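Local coordinates for protein ABC sugar (Ribose) transporter, periplasmic substrate-binding subunit (Rhodobacter sphaeroides, PDB 3L49) that probably binds a sugar, perhaps ribose or a related compound, in the periplasm as the substrate-binding subunit of an ABC transporter, at residues Gly126-Phe134 with Gly190-Trp199; Pro236-Gln247 with Ala274-Glu282. All coordinates share one frame; numbering follows the deposited sequence.

Contact 1: residues Gly126-Phe134 with Gly190-Trp199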
ATOM      1  N   GLY A 126      22.467 -10.375  -9.510  1.00 45.44           N
ATOM      2  CA  GLY A 126      22.634  -9.911  -8.130  1.00 36.57           C
ATOM      3  C   GLY A 126      21.561 -10.416  -7.194  1.00 36.95           C
ATOM      4  O   GLY A 126      20.526 -10.910  -7.642  1.00 34.28           O
ATOM      5  N   ASN A 127      21.802 -10.278  -5.891  1.00 35.17           N
ATOM      6  CA  ASN A 127      20.859 -10.759  -4.875  1.00 27.10           C
ATOM      7  C   ASN A 127      19.991  -9.661  -4.258  1.00 26.85           C
ATOM      8  O   ASN A 127      20.397  -8.506  -4.178  1.00 28.80           O
ATOM      9  CB  ASN A 127      21.586 -11.553  -3.793  1.00 31.19           C
ATOM     10  CG  ASN A 127      22.448 -12.662  -4.366  1.00 39.27           C
ATOM     11  OD1 ASN A 127      22.005 -13.434  -5.221  1.00 31.83           O
ATOM     12  ND2 ASN A 127      23.690 -12.744  -3.900  1.00 35.81           N
ATOM     13  N   VAL A 128      18.792 -10.041  -3.827  1.00 20.72           N
ATOM     14  CA  VAL A 128      17.759  -9.088  -3.452  1.00 26.63           C
ATOM     15  C   VAL A 128      17.240  -9.391  -2.057  1.00 29.22           C
ATOM     16  O   VAL A 128      16.684 -10.467  -1.808  1.00 22.54           O
ATOM     17  CB  VAL A 128      16.565  -9.089  -4.468  1.00 29.36           C
ATOM     18  CG1 VAL A 128      15.399  -8.226  -3.973  1.00 23.11           C
ATOM     19  CG2 VAL A 128      17.007  -8.608  -5.835  1.00 16.16           C
ATOM     20  N   LEU A 129      17.421  -8.426  -1.159  1.00 29.99           N
ATOM     21  CA  LEU A 129      16.825  -8.469   0.168  1.00 36.73           C
ATOM     22  C   LEU A 129      15.363  -8.025   0.106  1.00 31.74           C
ATOM     23  O   LEU A 129      15.067  -6.937  -0.382  1.00 33.12           O
ATOM     24  CB  LEU A 129      17.614  -7.567   1.115  1.00 36.76           C
ATOM     25  CG  LEU A 129      17.281  -7.689   2.601  1.00 55.59           C
ATOM     26  CD1 LEU A 129      17.479  -9.128   3.085  1.00 62.87           C
ATOM     27  CD2 LEU A 129      18.110  -6.702   3.419  1.00 48.93           C
ATOM     28  N   VAL A 130      14.460  -8.862   0.614  1.00 28.02           N
ATOM     29  CA  VAL A 130      13.016  -8.630   0.487  1.00 29.34           C
ATOM     30  C   VAL A 130      12.317  -8.515   1.838  1.00 31.96           C
ATOM     31  O   VAL A 130      12.421  -9.405   2.676  1.00 38.58           O
ATOM     32  CB  VAL A 130      12.312  -9.755  -0.368  1.00 31.87           C
ATOM     33  CG1 VAL A 130      10.785  -9.670  -0.279  1.00 25.53           C
ATOM     34  CG2 VAL A 130      12.735  -9.681  -1.809  1.00 29.30           C
ATOM     35  N   PHE A 131      11.597  -7.415   2.027  1.00 34.55           N
ATOM     36  CA  PHE A 131      10.713  -7.257   3.169  1.00 33.68           C
ATOM     37  C   PHE A 131       9.299  -7.679   2.781  1.00 35.13           C
ATOM     38  O   PHE A 131       8.694  -7.082   1.888  1.00 32.62           O
ATOM     39  CB  PHE A 131      10.721  -5.806   3.642  1.00 35.95           C
ATOM     40  CG  PHE A 131      11.945  -5.429   4.419  1.00 42.28           C
ATOM     41  CD1 PHE A 131      13.146  -5.153   3.767  1.00 44.46           C
ATOM     42  CD2 PHE A 131      11.898  -5.340   5.805  1.00 48.75           C
ATOM     43  CE1 PHE A 131      14.278  -4.803   4.483  1.00 44.90           C
ATOM     44  CE2 PHE A 131      13.021  -4.989   6.531  1.00 46.75           C
ATOM     45  CZ  PHE A 131      14.215  -4.715   5.870  1.00 48.73           C
ATOM     46  N   ASN A 132       8.780  -8.704   3.455  1.00 33.66           N
ATOM     47  CA  ASN A 132       7.471  -9.272   3.128  1.00 39.16           C
ATOM     48  C   ASN A 132       6.609  -9.539   4.368  1.00 34.55           C
ATOM     49  O   ASN A 132       6.210 -10.673   4.641  1.00 37.03           O
ATOM     50  CB  ASN A 132       7.653 -10.551   2.289  1.00 40.83           C
ATOM     51  CG  ASN A 132       6.358 -11.034   1.655  1.00 43.20           C
ATOM     52  OD1 ASN A 132       5.424 -10.256   1.420  1.00 41.25           O
ATOM     53  ND2 ASN A 132       6.292 -12.330   1.384  1.00 28.54           N
ATOM     54  N   GLY A 133       6.317  -8.481   5.114  1.00 29.41           N
ATOM     55  CA  GLY A 133       5.601  -8.610   6.373  1.00 25.74           C
ATOM     56  C   GLY A 133       4.133  -8.246   6.299  1.00 30.49           C
ATOM     57  O   GLY A 133       3.447  -8.201   7.330  1.00 28.02           O
ATOM     58  N   PHE A 134       3.645  -7.993   5.087  1.00 28.84           N
ATOM     59  CA  PHE A 134       2.280  -7.495   4.895  1.00 25.26           C
ATOM     60  C   PHE A 134       1.525  -8.227   3.792  1.00 28.72           C
ATOM     61  O   PHE A 134       0.583  -7.681   3.219  1.00 19.38           O
ATOM     62  CB  PHE A 134       2.296  -5.980   4.635  1.00 28.32           C
ATOM     63  CG  PHE A 134       2.572  -5.159   5.866  1.00 30.26           C
ATOM     64  CD1 PHE A 134       3.854  -4.681   6.126  1.00 31.35           C
ATOM     65  CD2 PHE A 134       1.548  -4.876   6.774  1.00 35.99           C
ATOM     66  CE1 PHE A 134       4.113  -3.923   7.275  1.00 41.07           C
ATOM     67  CE2 PHE A 134       1.794  -4.119   7.921  1.00 36.74           C
ATOM     68  CZ  PHE A 134       3.079  -3.642   8.174  1.00 32.43           C
ATOM     69  N   GLY A 190      29.471  -7.635  -3.499  1.00 60.16           N
ATOM     70  CA  GLY A 190      28.494  -8.135  -4.465  1.00 53.17           C
ATOM     71  C   GLY A 190      27.445  -9.085  -3.913  1.00 51.51           C
ATOM     72  O   GLY A 190      26.679  -9.664  -4.677  1.00 51.77           O
ATOM     73  N   ASP A 191      27.399  -9.236  -2.590  1.00 50.23           N
ATOM     74  CA  ASP A 191      26.525 -10.225  -1.942  1.00 50.38           C
ATOM     75  C   ASP A 191      25.055  -9.810  -1.933  1.00 42.54           C
ATOM     76  O   ASP A 191      24.160 -10.649  -1.958  1.00 38.33           O
ATOM     77  CB  ASP A 191      26.984 -10.502  -0.503  1.00 56.03           C
ATOM     78  CG  ASP A 191      28.349 -11.183  -0.423  1.00 68.15           C
ATOM     79  OD1 ASP A 191      28.875 -11.644  -1.464  1.00 72.33           O
ATOM     80  OD2 ASP A 191      28.896 -11.258   0.700  1.00 72.57           O
ATOM     81  N   VAL A 192      24.815  -8.511  -1.866  1.00 43.26           N
ATOM     82  CA  VAL A 192      23.466  -7.969  -1.886  1.00 40.92           C
ATOM     83  C   VAL A 192      23.499  -6.731  -2.780  1.00 40.66           C
ATOM     84  O   VAL A 192      24.459  -5.953  -2.744  1.00 37.57           O
ATOM     85  CB  VAL A 192      22.919  -7.714  -0.436  1.00 45.62           C
ATOM     86  CG1 VAL A 192      23.952  -7.013   0.441  1.00 52.29           C
ATOM     87  CG2 VAL A 192      21.563  -6.980  -0.439  1.00 36.34           C
ATOM     88  N   GLY A 193      22.479  -6.581  -3.620  1.00 35.80           N
ATOM     89  CA  GLY A 193      22.497  -5.537  -4.635  1.00 26.51           C
ATOM     90  C   GLY A 193      21.237  -4.718  -4.711  1.00 25.97           C
ATOM     91  O   GLY A 193      21.220  -3.663  -5.350  1.00 22.13           O
ATOM     92  N   ALA A 194      20.185  -5.198  -4.060  1.00 22.78           N
ATOM     93  CA  ALA A 194      18.891  -4.521  -4.093  1.00 23.98           C
ATOM     94  C   ALA A 194      18.088  -4.815  -2.841  1.00 20.93           C
ATOM     95  O   ALA A 194      18.271  -5.853  -2.208  1.00 30.81           O
ATOM     96  CB  ALA A 194      18.102  -4.935  -5.331  1.00 22.02           C
ATOM     97  N   ILE A 195      17.202  -3.889  -2.478  1.00 19.47           N
ATOM     98  CA  ILE A 195      16.264  -4.108  -1.381  1.00 20.07           C
ATOM     99  C   ILE A 195      14.857  -3.719  -1.835  1.00 23.88           C
ATOM    100  O   ILE A 195      14.651  -2.643  -2.405  1.00 20.25           O
ATOM    101  CB  ILE A 195      16.665  -3.351  -0.067  1.00 25.77           C
ATOM    102  CG1 ILE A 195      18.117  -3.636   0.326  1.00 14.01           C
ATOM    103  CG2 ILE A 195      15.748  -3.732   1.091  1.00 19.64           C
ATOM    104  CD1 ILE A 195      18.578  -2.987   1.649  1.00 12.94           C
ATOM    105  N   TRP A 196      13.903  -4.610  -1.580  1.00 20.85           N
ATOM    106  CA  TRP A 196      12.521  -4.451  -2.015  1.00 27.22           C
ATOM    107  C   TRP A 196      11.538  -4.453  -0.826  1.00 29.42           C
ATOM    108  O   TRP A 196      11.711  -5.205   0.140  1.00 27.92           O
ATOM    109  CB  TRP A 196      12.167  -5.588  -3.004  1.00 28.01           C
ATOM    110  CG  TRP A 196      10.775  -5.507  -3.559  1.00 28.75           C
ATOM    111  CD1 TRP A 196      10.386  -4.865  -4.697  1.00 28.40           C
ATOM    112  CD2 TRP A 196       9.581  -6.062  -2.986  1.00 29.74           C
ATOM    113  NE1 TRP A 196       9.031  -4.984  -4.872  1.00 32.59           N
ATOM    114  CE2 TRP A 196       8.510  -5.714  -3.836  1.00 27.24           C
ATOM    115  CE3 TRP A 196       9.314  -6.817  -1.838  1.00 24.78           C
ATOM    116  CZ2 TRP A 196       7.190  -6.098  -3.576  1.00 22.49           C
ATOM    117  CZ3 TRP A 196       7.997  -7.192  -1.576  1.00 24.84           C
ATOM    118  CH2 TRP A 196       6.956  -6.831  -2.441  1.00 21.31           C
ATOM    119  N   ALA A 197      10.499  -3.620  -0.921  1.00 22.32           N
ATOM    120  CA  ALA A 197       9.299  -3.737  -0.072  1.00 24.00           C
ATOM    121  C   ALA A 197       8.039  -3.364  -0.857  1.00 26.57           C
ATOM    122  O   ALA A 197       8.120  -2.682  -1.881  1.00 26.26           O
ATOM    123  CB  ALA A 197       9.418  -2.894   1.181  1.00 26.38           C
ATOM    124  N   CYS A 198       6.876  -3.802  -0.371  1.00 32.09           N
ATOM    125  CA  CYS A 198       5.606  -3.533  -1.055  1.00 34.22           C
ATOM    126  C   CYS A 198       5.113  -2.115  -0.764  1.00 28.65           C
ATOM    127  O   CYS A 198       4.086  -1.679  -1.294  1.00 29.31           O
ATOM    128  CB  CYS A 198       4.534  -4.574  -0.693  1.00 32.67           C
ATOM    129  SG  CYS A 198       3.900  -4.467   1.015  1.00 33.36           S
ATOM    130  N   TRP A 199       5.859  -1.399   0.072  1.00 29.03           N
ATOM    131  CA  TRP A 199       5.558  -0.006   0.389  1.00 28.71           C
ATOM    132  C   TRP A 199       6.799   0.795   0.782  1.00 27.02           C
ATOM    133  O   TRP A 199       7.836   0.224   1.119  1.00 27.36           O
ATOM    134  CB  TRP A 199       4.417   0.118   1.421  1.00 33.11           C
ATOM    135  CG  TRP A 199       4.708  -0.419   2.800  1.00 32.14           C
ATOM    136  CD1 TRP A 199       5.225  -1.637   3.124  1.00 35.92           C
ATOM    137  CD2 TRP A 199       4.458   0.248   4.039  1.00 25.23           C
ATOM    138  NE1 TRP A 199       5.337  -1.762   4.482  1.00 27.22           N
ATOM    139  CE2 TRP A 199       4.865  -0.621   5.072  1.00 25.29           C
ATOM    140  CE3 TRP A 199       3.931   1.498   4.377  1.00 27.04           C
ATOM    141  CZ2 TRP A 199       4.769  -0.279   6.420  1.00 25.95           C
ATOM    142  CZ3 TRP A 199       3.830   1.836   5.722  1.00 35.50           C
ATOM    143  CH2 TRP A 199       4.258   0.956   6.722  1.00 30.69           C
TER
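W196 lies alongside V130, and the six-membered part of the indole overlaps the valine, CE3 coming 3.6 Å from V130 CG1. With CG anti to the backbone N of W196 (chi1 -178°) the ring is carried forward along the strand, and CZ3 also reaches F131 O. Y144 of helix 138-152 and M118 of helix 107-122 close over this side. On the other face L129 and I195 run side by side, and F131 turns its ring edge to the neighbouring strand, CE1 3.8 Å from I195 CG2 and W196 O in the ring plane; helix 171-185 packs here. Backbone hydrogen bonds join the parallel strands, the straightest from F131 N to W196 O (2.9 Å, 177°). At the start N127 ND2 grips D191 O at 2.9 Å, the acceptor in the amide plane but the donor above the carbonyl plane. Past the strands, F134 meets W199 obliquely, CD1 3.7 Å from NE1, which is hydrogen-bonded to D166. C198 beside them is tied by a disulfide to C140. Neighbouring parallel strands sandwiched between helices, with W199, just past one C-terminal end, close to an unidentified bound ligand, typify a Rossmann-like lobe of a periplasmic binding protein.

Contact 2: residues Pro236-Gln247 with Ala274-Glu282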
ATOM      1  N   PRO A 236      20.777  12.281  -6.220  1.00 42.11           N
ATOM      2  CA  PRO A 236      21.795  11.399  -6.821  1.00 33.80           C
ATOM      3  C   PRO A 236      22.836  10.812  -5.855  1.00 31.35           C
ATOM      4  O   PRO A 236      23.576   9.907  -6.245  1.00 20.17           O
ATOM      5  CB  PRO A 236      22.480  12.305  -7.849  1.00 38.54           C
ATOM      6  CG  PRO A 236      22.253  13.690  -7.347  1.00 43.91           C
ATOM      7  CD  PRO A 236      20.904  13.671  -6.704  1.00 34.96           C
ATOM      8  N   GLU A 237      22.893  11.319  -4.625  1.00 35.74           N
ATOM      9  CA  GLU A 237      23.839  10.837  -3.616  1.00 41.73           C
ATOM     10  C   GLU A 237      23.230   9.683  -2.835  1.00 43.25           C
ATOM     11  O   GLU A 237      23.943   8.871  -2.238  1.00 44.92           O
ATOM     12  CB  GLU A 237      24.209  11.954  -2.631  1.00 51.59           C
ATOM     13  CG  GLU A 237      24.528  13.322  -3.250  1.00 67.70           C
ATOM     14  CD  GLU A 237      25.910  13.395  -3.892  1.00 85.08           C
ATOM     15  OE1 GLU A 237      26.760  12.516  -3.626  1.00 87.85           O
ATOM     16  OE2 GLU A 237      26.146  14.350  -4.665  1.00 89.13           O
ATOM     17  N   SER A 238      21.900   9.628  -2.837  1.00 39.16           N
ATOM     18  CA  SER A 238      21.148   8.649  -2.064  1.00 34.33           C
ATOM     19  C   SER A 238      20.986   7.335  -2.819  1.00 32.69           C
ATOM     20  O   SER A 238      20.747   7.340  -4.026  1.00 32.07           O
ATOM     21  CB  SER A 238      19.776   9.222  -1.698  1.00 30.10           C
ATOM     22  OG  SER A 238      18.873   8.214  -1.292  1.00 30.55           O
ATOM     23  N   PRO A 239      21.119   6.199  -2.110  1.00 34.65           N
ATOM     24  CA  PRO A 239      20.864   4.880  -2.699  1.00 34.03           C
ATOM     25  C   PRO A 239      19.383   4.488  -2.890  1.00 32.79           C
ATOM     26  O   PRO A 239      19.093   3.315  -3.083  1.00 36.79           O
ATOM     27  CB  PRO A 239      21.551   3.923  -1.717  1.00 35.65           C
ATOM     28  CG  PRO A 239      21.519   4.614  -0.417  1.00 34.93           C
ATOM     29  CD  PRO A 239      21.590   6.095  -0.714  1.00 34.81           C
ATOM     30  N   ALA A 240      18.454   5.436  -2.846  1.00 31.55           N
ATOM     31  CA  ALA A 240      17.066   5.118  -3.179  1.00 27.74           C
ATOM     32  C   ALA A 240      16.927   5.021  -4.694  1.00 21.13           C
ATOM     33  O   ALA A 240      17.237   5.971  -5.402  1.00 31.73           O
ATOM     34  CB  ALA A 240      16.122   6.150  -2.607  1.00 19.68           C
ATOM     35  N   GLY A 241      16.462   3.864  -5.176  1.00 27.97           N
ATOM     36  CA  GLY A 241      16.528   3.507  -6.599  1.00 24.51           C
ATOM     37  C   GLY A 241      15.318   3.796  -7.474  1.00 25.00           C
ATOM     38  O   GLY A 241      15.480   4.249  -8.608  1.00 32.01           O
ATOM     39  N   ALA A 242      14.116   3.506  -6.968  1.00 24.59           N
ATOM     40  CA  ALA A 242      12.864   3.800  -7.679  1.00 22.83           C
ATOM     41  C   ALA A 242      11.648   3.689  -6.776  1.00 26.12           C
ATOM     42  O   ALA A 242      11.657   2.960  -5.788  1.00 29.79           O
ATOM     43  CB  ALA A 242      12.680   2.892  -8.919  1.00 29.36           C
ATOM     44  N   VAL A 243      10.596   4.412  -7.137  1.00 28.87           N
ATOM     45  CA  VAL A 243       9.347   4.391  -6.388  1.00 28.58           C
ATOM     46  C   VAL A 243       8.150   4.426  -7.336  1.00 29.42           C
ATOM     47  O   VAL A 243       8.143   5.168  -8.318  1.00 35.37           O
ATOM     48  CB  VAL A 243       9.300   5.527  -5.311  1.00 23.81           C
ATOM     49  CG1 VAL A 243       9.365   6.927  -5.936  1.00 29.84           C
ATOM     50  CG2 VAL A 243       8.089   5.387  -4.425  1.00 24.60           C
ATOM     51  N   ALA A 244       7.156   3.591  -7.058  1.00 31.07           N
ATOM     52  CA  ALA A 244       5.877   3.662  -7.748  1.00 26.25           C
ATOM     53  C   ALA A 244       4.988   4.686  -7.043  1.00 25.60           C
ATOM     54  O   ALA A 244       4.397   4.397  -6.003  1.00 26.25           O
ATOM     55  CB  ALA A 244       5.216   2.298  -7.781  1.00 20.06           C
ATOM     56  N   ALA A 245       4.909   5.889  -7.607  1.00 26.36           N
ATOM     57  CA  ALA A 245       4.171   6.976  -6.971  1.00 16.97           C
ATOM     58  C   ALA A 245       2.676   6.941  -7.269  1.00 32.27           C
ATOM     59  O   ALA A 245       2.263   7.157  -8.408  1.00 36.01           O
ATOM     60  CB  ALA A 245       4.750   8.300  -7.369  1.00 23.71           C
ATOM     61  N   GLN A 246       1.877   6.703  -6.226  1.00 27.15           N
ATOM     62  CA  GLN A 246       0.425   6.590  -6.332  1.00 23.72           C
ATOM     63  C   GLN A 246      -0.289   7.905  -6.036  1.00 27.16           C
ATOM     64  O   GLN A 246       0.327   8.868  -5.599  1.00 24.36           O
ATOM     65  CB  GLN A 246      -0.087   5.553  -5.339  1.00 23.26           C
ATOM     66  CG  GLN A 246       0.401   4.133  -5.545  1.00 24.64           C
ATOM     67  CD  GLN A 246      -0.268   3.199  -4.574  1.00 25.81           C
ATOM     68  OE1 GLN A 246      -1.308   2.615  -4.873  1.00 30.03           O
ATOM     69  NE2 GLN A 246       0.292   3.095  -3.375  1.00 25.27           N
ATOM     70  N   GLN A 247      -1.605   7.930  -6.247  1.00 29.08           N
ATOM     71  CA  GLN A 247      -2.418   9.097  -5.897  1.00 30.92           C
ATOM     72  C   GLN A 247      -3.511   8.774  -4.862  1.00 24.95           C
ATOM     73  O   GLN A 247      -4.684   8.636  -5.239  1.00 22.94           O
ATOM     74  CB  GLN A 247      -3.050   9.693  -7.159  1.00 30.67           C
ATOM     75  CG  GLN A 247      -2.056  10.168  -8.209  1.00 36.84           C
ATOM     76  CD  GLN A 247      -2.650  10.207  -9.603  1.00 41.91           C
ATOM     77  OE1 GLN A 247      -3.857  10.378  -9.777  1.00 44.20           O
ATOM     78  NE2 GLN A 247      -1.799  10.058 -10.610  1.00 40.17           N
ATOM     79  N   ALA A 274      -6.769   4.539 -10.060  1.00 29.01           N
ATOM     80  CA  ALA A 274      -6.137   5.850 -10.227  1.00 30.61           C
ATOM     81  C   ALA A 274      -4.812   5.588 -10.941  1.00 27.84           C
ATOM     82  O   ALA A 274      -4.326   4.463 -10.902  1.00 30.53           O
ATOM     83  CB  ALA A 274      -5.907   6.522  -8.881  1.00 21.27           C
ATOM     84  N   PRO A 275      -4.258   6.598 -11.645  1.00 32.01           N
ATOM     85  CA  PRO A 275      -2.940   6.411 -12.256  1.00 26.22           C
ATOM     86  C   PRO A 275      -1.804   6.384 -11.239  1.00 28.50           C
ATOM     87  O   PRO A 275      -1.925   6.940 -10.148  1.00 29.31           O
ATOM     88  CB  PRO A 275      -2.782   7.650 -13.147  1.00 23.60           C
ATOM     89  CG  PRO A 275      -4.151   8.246 -13.253  1.00 38.88           C
ATOM     90  CD  PRO A 275      -4.818   7.923 -11.970  1.00 29.71           C
ATOM     91  N   ALA A 276      -0.715   5.728 -11.611  1.00 23.47           N
ATOM     92  CA  ALA A 276       0.519   5.771 -10.853  1.00 27.60           C
ATOM     93  C   ALA A 276       1.681   5.825 -11.828  1.00 32.70           C
ATOM     94  O   ALA A 276       1.574   5.342 -12.952  1.00 35.42           O
ATOM     95  CB  ALA A 276       0.631   4.566  -9.967  1.00 27.44           C
ATOM     96  N   VAL A 277       2.785   6.433 -11.410  1.00 40.04           N
ATOM     97  CA  VAL A 277       3.981   6.520 -12.253  1.00 36.42           C
ATOM     98  C   VAL A 277       5.121   5.797 -11.546  1.00 29.88           C
ATOM     99  O   VAL A 277       5.125   5.711 -10.322  1.00 26.17           O
ATOM    100  CB  VAL A 277       4.426   7.988 -12.509  1.00 36.88           C
ATOM    101  CG1 VAL A 277       5.168   8.105 -13.843  1.00 37.58           C
ATOM    102  CG2 VAL A 277       3.241   8.943 -12.488  1.00 50.47           C
ATOM    103  N   LEU A 278       6.071   5.275 -12.321  1.00 22.57           N
ATOM    104  CA  LEU A 278       7.366   4.861 -11.797  1.00 28.73           C
ATOM    105  C   LEU A 278       8.334   6.046 -11.860  1.00 30.32           C
ATOM    106  O   LEU A 278       8.450   6.709 -12.888  1.00 30.47           O
ATOM    107  CB  LEU A 278       7.921   3.669 -12.582  1.00 27.59           C
ATOM    108  CG  LEU A 278       9.166   2.989 -12.013  1.00 29.47           C
ATOM    109  CD1 LEU A 278       8.795   2.108 -10.843  1.00 36.37           C
ATOM    110  CD2 LEU A 278       9.860   2.164 -13.086  1.00 37.40           C
ATOM    111  N   ILE A 279       9.002   6.318 -10.742  1.00 31.25           N
ATOM    112  CA  ILE A 279       9.969   7.410 -10.643  1.00 30.04           C
ATOM    113  C   ILE A 279      11.334   6.815 -10.306  1.00 29.19           C
ATOM    114  O   ILE A 279      11.500   6.195  -9.261  1.00 30.85           O
ATOM    115  CB  ILE A 279       9.568   8.421  -9.548  1.00 31.13           C
ATOM    116  CG1 ILE A 279       8.185   9.010  -9.825  1.00 30.58           C
ATOM    117  CG2 ILE A 279      10.611   9.518  -9.425  1.00 20.93           C
ATOM    118  CD1 ILE A 279       7.686   9.945  -8.722  1.00 33.23           C
ATOM    119  N   THR A 280      12.306   6.988 -11.197  1.00 32.80           N
ATOM    120  CA  THR A 280      13.647   6.440 -10.983  1.00 31.70           C
ATOM    121  C   THR A 280      14.646   7.578 -10.826  1.00 35.27           C
ATOM    122  O   THR A 280      14.272   8.751 -10.916  1.00 26.24           O
ATOM    123  CB  THR A 280      14.091   5.505 -12.129  1.00 33.00           C
ATOM    124  OG1 THR A 280      14.463   6.286 -13.269  1.00 35.44           O
ATOM    125  CG2 THR A 280      12.982   4.542 -12.517  1.00 25.77           C
ATOM    126  N   LYS A 281      15.910   7.226 -10.595  1.00 42.23           N
ATOM    127  CA  LYS A 281      16.975   8.205 -10.353  1.00 44.69           C
ATOM    128  C   LYS A 281      17.213   9.166 -11.515  1.00 48.86           C
ATOM    129  O   LYS A 281      17.340  10.372 -11.295  1.00 49.04           O
ATOM    130  CB  LYS A 281      18.288   7.515  -9.977  1.00 44.40           C
ATOM    131  CG  LYS A 281      18.264   6.814  -8.640  1.00 32.71           C
ATOM    132  CD  LYS A 281      19.625   6.885  -7.970  1.00 33.46           C
ATOM    133  CE  LYS A 281      19.755   8.141  -7.132  1.00 38.78           C
ATOM    134  NZ  LYS A 281      18.803   8.157  -5.966  1.00 28.65           N
ATOM    135  N   GLU A 282      17.271   8.640 -12.739  1.00 56.82           N
ATOM    136  CA  GLU A 282      17.437   9.494 -13.924  1.00 69.87           C
ATOM    137  C   GLU A 282      16.111  10.068 -14.439  1.00 70.27           C
ATOM    138  O   GLU A 282      16.042  11.252 -14.783  1.00 68.09           O
ATOM    139  CB  GLU A 282      18.221   8.782 -15.033  1.00 71.06           C
ATOM    140  CG  GLU A 282      17.775   7.360 -15.337  1.00 77.76           C
ATOM    141  CD  GLU A 282      18.471   6.787 -16.555  1.00 81.63           C
ATOM    142  OE1 GLU A 282      19.712   6.907 -16.648  1.00 93.66           O
ATOM    143  OE2 GLU A 282      17.776   6.214 -17.422  1.00 87.04           O
TER
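K281 reaches back across the strand end to P236-Q247, and its chain meets backbone nearly all the way. CB starts the reach from the turn after T280; CG then passes A240 O at 3.5 Å, CD stays beside the same oxygen, and CE swings toward S238 O and the CA of P236. The chain bends at chi2, chi3 (88°) and chi4 (65°), so that NZ ends between two carbonyls. There it donates to A240 O at 2.7 Å and to S238 O at 2.9 Å, the latter with the donor tilted well out of the carbonyl plane. V233 O near the end of helix 227-234 and D235 O just beyond it also accept from NZ, making four main-chain oxygens for three hydrogens; their partial negative charge probably helps to hold it protonated. S238 shapes that loop through an ST turn, its OG accepting from A240 N.

Beyond the lysine the strands run antiparallel. V243 and I279 form a hydrogen-bonded pair, I279 N to V243 O being 2.8 Å, and A245 with V277 forms the next. V243 and I279 lie side by side, CG1 of the valine against CB of the isoleucine, while the far end of the isoleucine, CD1, rests 3.6 Å from A245 CB. On the opposite face A242 CB approaches T280 CG2, and helix 107-122 packs over A244 and L278. Farther along, the flat amide of Q247 crosses the ring of P275, Q247 OE1 3.4 Å from P275 CD. Q246 hydrogen-bonds to S105 and the bound unknown ligand, while Q247 occupies the N-cap position of helix 248-263. A last strand antiparallel to 240-245 and parallel to 101-105, its earlier part probably leading in from the hinge as in relatives, is characteristic of the C-terminal lobe of type I periplasmic binding proteins.

How the contacts relate
Both contacts illustrate how one sheet can combine two kinds of strand pairing: contact 1 is parallel, contact 2 antiparallel, and strand 219-222 lies between strands 194-197 and 240-245 to join them. Their centres are 16 Å apart and their nearest atoms about 6 Å, so they do not touch directly. Helix 107-122 packs against both, and helix 200-212, which follows W199 in the chain, reaches S238 and V243. An unidentified ligand, probably from the crystallisation liquor, lies near the C-terminal ends of strands 194-197 and 240-245: the W199 side chain is about 4 Å away and that of Q246 about 3 Å, which may mark where a substrate would bind, as in related proteins.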